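Local coordinates for PcaV transcriptional regulator (Streptomyces coelicolor, PDB 4G9Y), which probably acts as a DNA-binding transcription factor of the MarR family and binds 3,4-dihydroxybenzoate, at residues 29-33 / 112-116; 51-55 / 93-97; 80-84 / 96-102. All blocks are in the same frame, centred on the assembly; numbering follows the deposited sequence.

Interaction 1: residues 29-33 / 112-116; sequences NTMVS and RIARM
Met31, in the final turn of helix 13-31, lies obliquely across Met116 of helix 100-121, with its CB 3.9 Å from Met116 CG. The thioether chain runs straight as far as SD and then bends (chi3 66°), which brings the methyl in against the opposing backbone: Met31 CE ends 3.8 Å from Met116 CA. Val119, one turn further along helix 100-121, also touches this side chain. The backbone of Met31 contributes too. A bridging water donates to Met31 O at 2.8 Å and to Arg112 O, the carbonyl that already accepts the helical bond from Met116 N. The two backbones are therefore joined through solvent beside the methionine pair.

The contact ties the end of the first helix to the middle of the long helix that follows the winged helix-turn-helix in this MarR-family chain, close to the effector pocket. Met116 also packs on His24, a residue seen to bind 3,4-dihydroxybenzoate in this protein, and Ile113 and Met116 both touch Trp28.

Val32 is buried and splits its two methyls between neighbours on the long helix. CG1 meets Ile113 CG1 at 3.8 Å, while Val32 CG2 sits 3.8 Å from Met116 CE and equally near Met116 CB. Met116 is bent at both outer torsions, which curls its methyl round to CG2, and the two side chains cross at about a right angle. On its polar side, Val32 O accepts a bond of 3.0 Å from Arg112 NE, moderately bent at 143° about the hydrogen. The carbonyl lies at the guanidinium edge, tilted 23° out of its plane.

Interaction 2: residues 51-55 / 93-97; sequences PGLDQ and RSLLR
Asp54 and Leu95 form a single backbone bridge, CA to CA 4.2 Å, where residues 51-55 pass residues 93-97, end-to-end directions 142° apart. Leu96 N donates an almost straight bond of 2.9 Å to Leu53 O, and Gln55 N donates to Ser94 O; a weak, bent bond from Gly52 N to Leu96 O adds a further link.

Leu95 lays CD2 against the loop backbone, 3.6 Å from Gly52 O. Arg97 places one guanidinium face over the Pro51-Gly52 peptide, its NH2 3.6 Å from Gly52 CA. A side chain on Gly52 would run into that nitrogen, and the positive phi would also press it against the preceding carbonyl. Arg97 NH1 comes up to the proline ring, 3.5 Å from Pro51 CB.

An irregular segment between helices 38-49 and 55-62 thus adds one backbone bridge to the outer side of strand 94-98 of the wing hairpin, consistent with the winged helices of other MarR-type domains. Asp54 does two jobs there. Its CG sits between the backbone N and the carbonyl carbon (chi1 67°), which turns the carboxylate to the start of helix 55-62, where it caps a backbone N and bonds through OD1 to Thr57 OG1. It also makes a weak salt bridge with Arg93, OD1 to Arg93 NH2 3.4 Å. The two flat groups stand nearly perpendicular (85°), and Arg93, poorly ordered, has its stronger partner in Asp87. With an alanine in place of Asp54, the first turn of helix 55-62 would probably lose its side-chain cap, and Thr57 OG1 and Arg93 a carboxylate partner.

On the inner side, Leu96 CD1 packs 3.8 Å from Gln55 CA, and the amide oxygen of Gln55 is bonded to Lys84 NZ.

Interaction 3: residues 80-84 / 96-102; sequences GLLDK and LRLTDEG
Leu96 pairs with Lys84 across the wing hairpin of the winged helix-turn-helix, strands 82-86 and 94-98, the two side chains running alongside each other in the same direction, with Leu96 CD2 3.8 Å from Lys84 CG. The aliphatic part of the lysine thus lies against the leucine. Next, Arg97 and Asp83 make the hydrogen-bonded antiparallel pair: Asp83 N donates to Arg97 O at 2.7 Å, and Arg97 N returns a bond to Asp83 O. Leu98 turns its CD2 to within 4.0 Å of Leu82 CB and also rests on Leu81 O.

Thr99 follows the strand and is the N-cap of helix 100-121. With OG1 between the backbone N and the carbonyl carbon (chi1 61°), its hydroxyl works both ways, accepting the capping bond from Gly102 N and donating to Gly80 O at 2.6 Å. The acceptor is itself the glycine of a Schellman motif closing helix 66-78, so one hydroxyl joins the end of one helix to the start of another. Thr99 N also donates to Leu81 O, 3.1 Å away, approaching from above the carbonyl plane, while Thr99 CG2 packs against the carboxylate of Asp83.

Glu101 lays CG beside Leu81 CD2 at 3.7 Å, its carboxylate engaged with Arg104. Gly102 CA approaches Leu81 O to 3.3 Å in a CA-H...O contact, too close for a side chain.

The leucines face inward: Leu81 and Leu82 onto Leu76 of helix 66-78, Leu98 onto Leu44 and Val48 of helix 38-49, and Leu96 onto Leu47 and, in helix 55-62, Val58.

How the interactions relate
From the N terminus, helix 13-31 leads into interaction 1, whose partner lies far ahead in helix 100-121; the loop it closes holds the whole winged helix-turn-helix, with interactions 2 and 3 nested inside. The chain next passes helix 38-49 and reaches 51-55, which awaits strand 94-98. Between these come helices 55-62 and 66-78 and then 80-84, which opens the shorter loop of interaction 3. Interactions 2 and 3 end on the same strand, sharing Leu96 and Arg97, which are flanked by loop and hairpin partner; their centres lie about 10 Å apart. Helix 100-121 then links interaction 3 at its start to interaction 1, centre to centre about 22 Å.

Interaction 1: residues 29-33 / 112-116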
loop_
_atom_site.group_PDB
_atom_site.type_symbol
_atom_site.label_atom_id
_atom_site.label_comp_id
_atom_site.label_asym_id
_atom_site.label_seq_id
_atom_site.Cartn_x
_atom_site.Cartn_y
_atom_site.Cartn_z
ATOM N N ASN A 29 6.844 1.507 12.264
ATOM C CA ASN A 29 6.364 2.432 13.267
ATOM C C ASN A 29 6.670 1.987 14.697
ATOM O O ASN A 29 6.903 2.816 15.572
ATOM C CB ASN A 29 4.875 2.755 13.054
ATOM C CG ASN A 29 4.669 3.754 11.931
ATOM O OD1 ASN A 29 4.747 4.961 12.145
ATOM N ND2 ASN A 29 4.469 3.257 10.715
ATOM N N THR A 30 6.718 0.685 14.938
ATOM C CA THR A 30 6.981 0.227 16.297
ATOM C C THR A 30 8.474 -0.003 16.570
ATOM O O THR A 30 8.916 0.107 17.698
ATOM C CB THR A 30 6.184 -1.039 16.644
ATOM O OG1 THR A 30 6.560 -2.080 15.755
ATOM C CG2 THR A 30 4.677 -0.802 16.512
ATOM N N MET A 31 9.260 -0.299 15.546
ATOM C CA MET A 31 10.662 -0.646 15.776
ATOM C C MET A 31 11.672 0.360 15.208
ATOM O O MET A 31 12.863 0.308 15.528
ATOM C CB MET A 31 10.971 -2.035 15.210
ATOM C CG MET A 31 10.276 -3.174 15.939
ATOM S SD MET A 31 10.811 -4.729 15.208
ATOM C CE MET A 31 12.561 -4.729 15.650
ATOM N N VAL A 32 11.221 1.240 14.330
ATOM C CA VAL A 32 12.151 2.191 13.732
ATOM C C VAL A 32 11.868 3.584 14.250
ATOM O O VAL A 32 12.667 4.137 14.992
ATOM C CB VAL A 32 12.113 2.175 12.204
ATOM C CG1 VAL A 32 13.057 3.228 11.647
ATOM C CG2 VAL A 32 12.486 0.763 11.671
ATOM N N SER A 33 10.716 4.132 13.877
ATOM C CA SER A 33 10.341 5.469 14.298
ATOM C C SER A 33 8.872 5.765 14.040
ATOM O O SER A 33 8.335 5.458 12.976
ATOM C CB SER A 33 11.180 6.514 13.565
ATOM O OG SER A 33 10.759 7.814 13.947
ATOM N N ARG A 112 18.426 0.691 13.371
ATOM C CA ARG A 112 17.097 0.195 13.725
ATOM C C ARG A 112 16.419 -0.472 12.531
ATOM O O ARG A 112 15.713 -1.472 12.680
ATOM C CB ARG A 112 16.235 1.330 14.289
ATOM C CG ARG A 112 16.841 1.917 15.579
ATOM C CD ARG A 112 16.028 3.066 16.160
ATOM N NE ARG A 112 14.715 2.642 16.636
ATOM C CZ ARG A 112 14.476 2.162 17.853
ATOM N NH1 ARG A 112 15.467 2.035 18.724
ATOM N NH2 ARG A 112 13.245 1.808 18.200
ATOM N N ILE A 113 16.651 0.073 11.343
ATOM C CA ILE A 113 16.032 -0.464 10.148
ATOM C C ILE A 113 16.573 -1.863 9.881
ATOM O O ILE A 113 15.818 -2.769 9.529
ATOM C CB ILE A 113 16.260 0.451 8.936
ATOM C CG1 ILE A 113 15.419 1.728 9.090
ATOM C CG2 ILE A 113 15.918 -0.278 7.619
ATOM C CD1 ILE A 113 15.891 2.864 8.222
ATOM N N ALA A 114 17.878 -2.034 10.067
ATOM C CA ALA A 114 18.517 -3.324 9.836
ATOM C C ALA A 114 17.952 -4.381 10.790
ATOM O O ALA A 114 17.662 -5.512 10.395
ATOM C CB ALA A 114 20.037 -3.204 10.001
ATOM N N ARG A 115 17.791 -4.001 12.049
ATOM C CA ARG A 115 17.238 -4.899 13.044
ATOM C C ARG A 115 15.774 -5.212 12.728
ATOM O O ARG A 115 15.317 -6.361 12.859
ATOM C CB ARG A 115 17.384 -4.286 14.442
ATOM C CG ARG A 115 17.053 -5.224 15.593
ATOM C CD ARG A 115 18.189 -5.277 16.615
ATOM N NE ARG A 115 18.479 -3.965 17.192
ATOM C CZ ARG A 115 19.622 -3.303 17.036
ATOM N NH1 ARG A 115 20.616 -3.819 16.321
ATOM N NH2 ARG A 115 19.773 -2.115 17.603
ATOM N N MET A 116 15.041 -4.189 12.307
ATOM C CA MET A 116 13.621 -4.347 12.034
ATOM C C MET A 116 13.374 -5.315 10.885
ATOM O O MET A 116 12.508 -6.186 10.973
ATOM C CB MET A 116 12.962 -2.998 11.743
ATOM C CG MET A 116 11.473 -3.111 11.465
ATOM S SD MET A 116 11.147 -3.357 9.703
ATOM C CE MET A 116 11.683 -1.782 9.006
HETATM O O HOH W 1 14.655 -1.774 15.259
#

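Interaction 2: residues 51-55 / 93-97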
loop_
_atom_site.group_PDB
_atom_site.type_symbol
_atom_site.label_atom_id
_atom_site.label_comp_id
_atom_site.label_asym_id
_atom_site.label_seq_id
_atom_site.Cartn_x
_atom_site.Cartn_y
_atom_site.Cartn_z
ATOM N N PRO A 51 25.968 14.450 -0.749
ATOM C CA PRO A 51 25.689 15.732 -0.111
ATOM C C PRO A 51 25.594 16.819 -1.163
ATOM O O PRO A 51 26.368 16.816 -2.112
ATOM C CB PRO A 51 26.919 15.951 0.773
ATOM C CG PRO A 51 27.419 14.571 1.045
ATOM C CD PRO A 51 27.218 13.853 -0.256
ATOM N N GLY A 52 24.633 17.718 -1.022
ATOM C CA GLY A 52 24.543 18.843 -1.935
ATOM C C GLY A 52 23.741 18.565 -3.190
ATOM O O GLY A 52 23.644 19.420 -4.069
ATOM N N LEU A 53 23.164 17.375 -3.284
ATOM C CA LEU A 53 22.322 17.029 -4.428
ATOM C C LEU A 53 21.150 18.000 -4.473
ATOM O O LEU A 53 20.706 18.482 -3.440
ATOM C CB LEU A 53 21.799 15.605 -4.251
ATOM C CG LEU A 53 21.470 14.755 -5.466
ATOM C CD1 LEU A 53 22.628 14.726 -6.461
ATOM C CD2 LEU A 53 21.121 13.355 -4.987
ATOM N N ASP A 54 20.656 18.320 -5.662
ATOM C CA ASP A 54 19.543 19.255 -5.733
ATOM C C ASP A 54 18.244 18.523 -5.428
ATOM O O ASP A 54 18.171 17.309 -5.539
ATOM C CB ASP A 54 19.461 19.894 -7.110
ATOM C CG ASP A 54 19.095 18.896 -8.177
ATOM O OD1 ASP A 54 20.009 18.216 -8.686
ATOM O OD2 ASP A 54 17.892 18.772 -8.486
ATOM N N GLN A 55 17.214 19.275 -5.071
ATOM C CA GLN A 55 15.949 18.699 -4.640
ATOM C C GLN A 55 15.280 17.848 -5.697
ATOM O O GLN A 55 14.746 16.780 -5.400
ATOM C CB GLN A 55 15.000 19.814 -4.198
ATOM C CG GLN A 55 13.685 19.326 -3.629
ATOM C CD GLN A 55 12.941 20.440 -2.913
ATOM O OE1 GLN A 55 13.532 21.202 -2.145
ATOM N NE2 GLN A 55 11.641 20.552 -3.175
ATOM N N ARG A 93 17.288 25.991 -8.961
ATOM C CA ARG A 93 17.404 24.709 -8.279
ATOM C C ARG A 93 17.916 24.947 -6.854
ATOM O O ARG A 93 18.568 25.959 -6.576
ATOM C CB ARG A 93 18.295 23.734 -9.056
ATOM C CG ARG A 93 19.602 24.321 -9.555
ATOM C CD ARG A 93 20.344 23.337 -10.460
ATOM N NE ARG A 93 20.827 22.159 -9.737
ATOM C CZ ARG A 93 22.059 21.664 -9.842
ATOM N NH1 ARG A 93 22.944 22.244 -10.644
ATOM N NH2 ARG A 93 22.409 20.588 -9.144
ATOM N N SER A 94 17.589 24.030 -5.946
ATOM C CA SER A 94 17.956 24.173 -4.541
ATOM C C SER A 94 18.813 22.996 -4.112
ATOM O O SER A 94 18.442 21.853 -4.342
ATOM C CB SER A 94 16.702 24.226 -3.666
ATOM O OG SER A 94 15.783 25.206 -4.122
ATOM N N LEU A 95 19.945 23.275 -3.474
ATOM C CA LEU A 95 20.847 22.216 -3.032
ATOM C C LEU A 95 20.523 21.820 -1.598
ATOM O O LEU A 95 20.304 22.685 -0.757
ATOM C CB LEU A 95 22.289 22.698 -3.118
ATOM C CG LEU A 95 22.648 23.364 -4.447
ATOM C CD1 LEU A 95 24.118 23.755 -4.470
ATOM C CD2 LEU A 95 22.309 22.440 -5.608
ATOM N N LEU A 96 20.495 20.518 -1.328
ATOM C CA LEU A 96 20.128 20.005 -0.014
ATOM C C LEU A 96 21.335 19.363 0.632
ATOM O O LEU A 96 22.103 18.666 -0.028
ATOM C CB LEU A 96 19.028 18.944 -0.143
ATOM C CG LEU A 96 17.777 19.363 -0.909
ATOM C CD1 LEU A 96 16.796 18.201 -0.991
ATOM C CD2 LEU A 96 17.138 20.584 -0.237
ATOM N N ARG A 97 21.491 19.572 1.931
ATOM C CA ARG A 97 22.593 18.972 2.657
ATOM C C ARG A 97 22.123 18.618 4.065
ATOM O O ARG A 97 21.379 19.383 4.669
ATOM C CB ARG A 97 23.729 19.985 2.709
ATOM C CG ARG A 97 25.016 19.470 3.270
ATOM C CD ARG A 97 26.099 20.520 3.085
ATOM N NE ARG A 97 26.268 20.857 1.673
ATOM C CZ ARG A 97 27.138 20.261 0.863
ATOM N NH1 ARG A 97 27.934 19.300 1.321
ATOM N NH2 ARG A 97 27.217 20.631 -0.408
#

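Interaction 3: residues 80-84 / 96-102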
loop_
_atom_site.group_PDB
_atom_site.type_symbol
_atom_site.label_atom_id
_atom_site.label_comp_id
_atom_site.label_asym_id
_atom_site.label_seq_id
_atom_site.Cartn_x
_atom_site.Cartn_y
_atom_site.Cartn_z
ATOM N N GLY A 80 15.367 20.347 11.743
ATOM C CA GLY A 80 16.784 20.636 11.842
ATOM C C GLY A 80 17.651 19.498 11.329
ATOM O O GLY A 80 18.798 19.341 11.773
ATOM N N LEU A 81 17.122 18.716 10.387
ATOM C CA LEU A 81 17.851 17.557 9.874
ATOM C C LEU A 81 18.486 17.806 8.520
ATOM O O LEU A 81 19.367 17.054 8.098
ATOM C CB LEU A 81 16.937 16.330 9.783
ATOM C CG LEU A 81 16.299 15.955 11.118
ATOM C CD1 LEU A 81 15.472 14.689 10.969
ATOM C CD2 LEU A 81 17.343 15.791 12.205
ATOM N N LEU A 82 18.025 18.836 7.820
ATOM C CA LEU A 82 18.655 19.209 6.558
ATOM C C LEU A 82 18.578 20.698 6.306
ATOM O O LEU A 82 17.710 21.386 6.851
ATOM C CB LEU A 82 18.091 18.402 5.368
ATOM C CG LEU A 82 16.685 18.526 4.779
ATOM C CD1 LEU A 82 16.411 19.872 4.120
ATOM C CD2 LEU A 82 16.481 17.412 3.748
ATOM N N ASP A 83 19.501 21.188 5.487
ATOM C CA ASP A 83 19.513 22.582 5.059
ATOM C C ASP A 83 19.327 22.663 3.549
ATOM O O ASP A 83 19.676 21.741 2.814
ATOM C CB ASP A 83 20.822 23.268 5.451
ATOM C CG ASP A 83 20.912 23.548 6.955
ATOM O OD1 ASP A 83 19.850 23.730 7.601
ATOM O OD2 ASP A 83 22.040 23.574 7.495
ATOM N N LYS A 84 18.787 23.783 3.098
ATOM C CA LYS A 84 18.439 23.972 1.700
ATOM C C LYS A 84 19.052 25.290 1.275
ATOM O O LYS A 84 18.865 26.307 1.938
ATOM C CB LYS A 84 16.916 23.999 1.564
ATOM C CG LYS A 84 16.359 24.258 0.172
ATOM C CD LYS A 84 14.867 23.915 0.157
ATOM C CE LYS A 84 14.210 24.193 -1.183
ATOM N NZ LYS A 84 12.810 23.675 -1.221
ATOM N N LEU A 96 20.495 20.518 -1.328
ATOM C CA LEU A 96 20.128 20.005 -0.014
ATOM C C LEU A 96 21.335 19.363 0.632
ATOM O O LEU A 96 22.103 18.666 -0.028
ATOM C CB LEU A 96 19.028 18.944 -0.143
ATOM C CG LEU A 96 17.777 19.363 -0.909
ATOM C CD1 LEU A 96 16.796 18.201 -0.991
ATOM C CD2 LEU A 96 17.138 20.584 -0.237
ATOM N N ARG A 97 21.491 19.572 1.931
ATOM C CA ARG A 97 22.593 18.972 2.657
ATOM C C ARG A 97 22.123 18.618 4.065
ATOM O O ARG A 97 21.379 19.383 4.669
ATOM C CB ARG A 97 23.729 19.985 2.709
ATOM C CG ARG A 97 25.016 19.470 3.270
ATOM C CD ARG A 97 26.099 20.520 3.085
ATOM N NE ARG A 97 26.268 20.857 1.673
ATOM C CZ ARG A 97 27.138 20.261 0.863
ATOM N NH1 ARG A 97 27.934 19.300 1.321
ATOM N NH2 ARG A 97 27.217 20.631 -0.408
ATOM N N LEU A 98 22.535 17.464 4.590
ATOM C CA LEU A 98 22.162 17.100 5.962
ATOM C C LEU A 98 22.873 17.993 6.969
ATOM O O LEU A 98 23.972 18.464 6.708
ATOM C CB LEU A 98 22.514 15.649 6.258
ATOM C CG LEU A 98 21.754 14.651 5.384
ATOM C CD1 LEU A 98 21.954 13.271 5.911
ATOM C CD2 LEU A 98 20.281 15.013 5.384
ATOM N N THR A 99 22.238 18.223 8.112
ATOM C CA THR A 99 22.885 18.902 9.222
ATOM C C THR A 99 23.619 17.838 10.020
ATOM O O THR A 99 23.450 16.647 9.754
ATOM C CB THR A 99 21.844 19.561 10.130
ATOM O OG1 THR A 99 20.971 18.550 10.660
ATOM C CG2 THR A 99 21.019 20.580 9.349
ATOM N N ASP A 100 24.429 18.246 10.992
ATOM C CA ASP A 100 25.045 17.273 11.909
ATOM C C ASP A 100 24.010 16.349 12.565
ATOM O O ASP A 100 24.236 15.146 12.704
ATOM C CB ASP A 100 25.864 17.974 13.000
ATOM C CG ASP A 100 27.016 18.796 12.436
ATOM O OD1 ASP A 100 27.324 18.665 11.237
ATOM O OD2 ASP A 100 27.626 19.571 13.199
ATOM N N GLU A 101 22.874 16.902 12.976
ATOM C CA GLU A 101 21.841 16.073 13.589
ATOM C C GLU A 101 21.156 15.153 12.569
ATOM O O GLU A 101 20.785 14.025 12.896
ATOM C CB GLU A 101 20.831 16.941 14.363
ATOM C CG GLU A 101 19.698 16.186 15.073
ATOM C CD GLU A 101 20.164 15.164 16.116
ATOM O OE1 GLU A 101 21.373 15.081 16.424
ATOM O OE2 GLU A 101 19.296 14.436 16.642
ATOM N N GLY A 102 21.012 15.617 11.328
ATOM C CA GLY A 102 20.443 14.777 10.280
ATOM C C GLY A 102 21.325 13.563 10.029
ATOM O O GLY A 102 20.838 12.462 9.805
#